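Local coordinates for protein beta-1,4-galactanase (PDB 1HJS) that hydrolyses the beta-1,4-galactosidic linkages of type I arabinogalactans as a family 53 glycoside hydrolase, at residues Leu109-Leu114 against Ala160-Asp166. Residues are numbered along the deposited sequence; the frame is centred on the assembly and turned at random.
With NAG (2-acetamido-2-deoxy-beta-D-glucopyranose), chain E.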
# COMPACT_ATOMS: atom_id res chain seq x y z
N LEU A 109 14.83 -14.87 -2.08
CA LEU A 109 14.16 -13.63 -1.71
C LEU A 109 15.16 -12.49 -1.60
O LEU A 109 14.89 -11.37 -2.04
CB LEU A 109 13.43 -13.82 -0.38
CG LEU A 109 12.63 -12.62 0.13
CD1 LEU A 109 11.65 -12.16 -0.94
CD2 LEU A 109 11.90 -13.00 1.40
N TYR A 110 16.32 -12.77 -1.02
CA TYR A 110 17.36 -11.77 -0.88
C TYR A 110 17.86 -11.36 -2.27
O TYR A 110 17.95 -10.17 -2.57
CB TYR A 110 18.51 -12.32 -0.04
CG TYR A 110 19.75 -11.45 -0.03
CD1 TYR A 110 20.75 -11.64 -0.98
CD2 TYR A 110 19.92 -10.46 0.93
CE1 TYR A 110 21.90 -10.85 -0.98
CE2 TYR A 110 21.07 -9.66 0.94
CZ TYR A 110 22.06 -9.87 -0.02
OH TYR A 110 23.20 -9.10 -0.01
N ASN A 111 18.17 -12.34 -3.10
CA ASN A 111 18.65 -12.09 -4.46
C ASN A 111 17.66 -11.27 -5.26
O ASN A 111 18.03 -10.30 -5.93
CB ASN A 111 18.88 -13.40 -5.22
CG ASN A 111 20.06 -14.19 -4.69
OD1 ASN A 111 20.83 -13.70 -3.85
ND2 ASN A 111 20.20 -15.41 -5.18
N TYR A 112 16.39 -11.67 -5.22
CA TYR A 112 15.34 -10.97 -5.95
C TYR A 112 15.21 -9.52 -5.51
O TYR A 112 15.14 -8.62 -6.35
CB TYR A 112 13.99 -11.67 -5.74
CG TYR A 112 12.80 -10.83 -6.19
CD1 TYR A 112 12.44 -10.76 -7.53
CD2 TYR A 112 12.08 -10.07 -5.27
CE1 TYR A 112 11.37 -9.95 -7.95
CE2 TYR A 112 11.02 -9.26 -5.67
CZ TYR A 112 10.67 -9.20 -7.01
OH TYR A 112 9.62 -8.39 -7.41
N THR A 113 15.15 -9.30 -4.21
CA THR A 113 15.01 -7.96 -3.67
C THR A 113 16.24 -7.11 -3.99
O THR A 113 16.12 -5.95 -4.41
CB THR A 113 14.81 -8.01 -2.14
OG1 THR A 113 13.67 -8.83 -1.85
CG2 THR A 113 14.57 -6.60 -1.59
N LEU A 114 17.42 -7.69 -3.81
CA LEU A 114 18.66 -6.98 -4.10
C LEU A 114 18.69 -6.59 -5.58
O LEU A 114 18.99 -5.44 -5.93
CB LEU A 114 19.87 -7.87 -3.78
CG LEU A 114 21.26 -7.34 -4.17
CD1 LEU A 114 21.53 -6.02 -3.48
CD2 LEU A 114 22.31 -8.37 -3.79
N ALA A 160 14.82 -10.19 3.11
CA ALA A 160 14.26 -9.17 2.24
C ALA A 160 14.78 -7.79 2.63
O ALA A 160 15.21 -7.01 1.78
CB ALA A 160 12.73 -9.18 2.32
N ALA A 161 14.76 -7.51 3.93
CA ALA A 161 15.24 -6.22 4.42
C ALA A 161 16.70 -5.99 4.02
O ALA A 161 17.05 -4.91 3.56
CB ALA A 161 15.10 -6.16 5.94
N TRP A 162 17.54 -7.00 4.20
CA TRP A 162 18.94 -6.84 3.84
C TRP A 162 19.19 -6.84 2.34
O TRP A 162 20.24 -6.41 1.89
CB TRP A 162 19.80 -7.87 4.57
CG TRP A 162 20.00 -7.43 5.98
CD1 TRP A 162 19.18 -7.68 7.04
CD2 TRP A 162 21.01 -6.53 6.45
NE1 TRP A 162 19.61 -6.97 8.15
CE2 TRP A 162 20.73 -6.27 7.81
CE3 TRP A 162 22.12 -5.92 5.86
CZ2 TRP A 162 21.52 -5.41 8.58
CZ3 TRP A 162 22.91 -5.07 6.62
CH2 TRP A 162 22.60 -4.83 7.97
N GLY A 163 18.22 -7.32 1.57
CA GLY A 163 18.36 -7.29 0.13
C GLY A 163 18.31 -5.81 -0.25
O GLY A 163 18.95 -5.38 -1.21
N ILE A 164 17.56 -5.04 0.53
CA ILE A 164 17.43 -3.61 0.31
C ILE A 164 18.67 -2.90 0.84
O ILE A 164 19.29 -2.09 0.14
CB ILE A 164 16.20 -3.02 1.05
CG1 ILE A 164 14.91 -3.61 0.48
CG2 ILE A 164 16.19 -1.50 0.92
CD1 ILE A 164 14.70 -3.32 -0.98
N LYS A 165 19.03 -3.22 2.08
CA LYS A 165 20.19 -2.61 2.73
C LYS A 165 21.51 -2.85 2.00
O LYS A 165 22.41 -1.99 2.04
CB LYS A 165 20.30 -3.12 4.17
CG LYS A 165 19.15 -2.64 5.07
CD LYS A 165 19.19 -3.32 6.44
CE LYS A 165 18.00 -2.91 7.30
NZ LYS A 165 18.03 -1.47 7.67
N ASP A 166 21.65 -3.99 1.33
CA ASP A 166 22.89 -4.29 0.60
C ASP A 166 22.86 -3.78 -0.84
O ASP A 166 23.83 -3.95 -1.57
CB ASP A 166 23.16 -5.80 0.58
CG ASP A 166 23.54 -6.35 1.95
OD1 ASP A 166 23.91 -5.56 2.84
OD2 ASP A 166 23.47 -7.58 2.13
C1 NAG E . 21.48 -16.09 -5.15
C2 NAG E . 21.29 -17.55 -5.58
C3 NAG E . 22.64 -18.28 -5.61
C4 NAG E . 23.66 -17.50 -6.44
C5 NAG E . 23.73 -16.04 -5.96
C6 NAG E . 24.65 -15.20 -6.82
C7 NAG E . 19.24 -18.73 -5.08
C8 NAG E . 18.55 -19.71 -4.15
N2 NAG E . 20.39 -18.21 -4.65
O3 NAG E . 22.46 -19.57 -6.16
O4 NAG E . 24.94 -18.11 -6.31
O5 NAG E . 22.42 -15.44 -6.01
O6 NAG E . 25.05 -14.02 -6.13
O7 NAG E . 18.75 -18.45 -6.17
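Tyr110 reaches across to Asp166, just past the end of helix 150-165: its OH donates to Asp166 OD2 over 2.6 Å, meeting the anti lone pair, with ring and carboxylate planes turned 72° apart. With CG anti to the backbone N (chi1 170°), the ring swings toward 160-166, where CD2 comes within 3.6 Å of Gly163 CA. A phenylalanine in its place would probably leave the Asp166 carboxylate without its hydroxyl mate. Gly163 lets the backbones close in, since a CB there would run into Thr113 CB and Tyr110 O; Leu114 CA sits 3.3 Å from Gly163 O in a CA-H...O contact. On the inner side, Thr113 CG2 presses against Ile164 CD1 at a tight 3.3 Å, while Leu109 CD2 meets Ala160 CB. Thr113 OG1 turns back to its own helix, donating to Leu109 O at 2.8 Å, and also bonds Tyr82 OH. Asn111, pointing away from this interface, carries the N-linked NAG. The axes of 109-114 and 160-165 come within 7.6 Å and cross at -36°; these segments lie on 102-122 and 150-165, consecutive outer helices of the TIM barrel; Ala160 and Ile164 pack inward on strand 129-132, and Ile164 also touches strand 174-179.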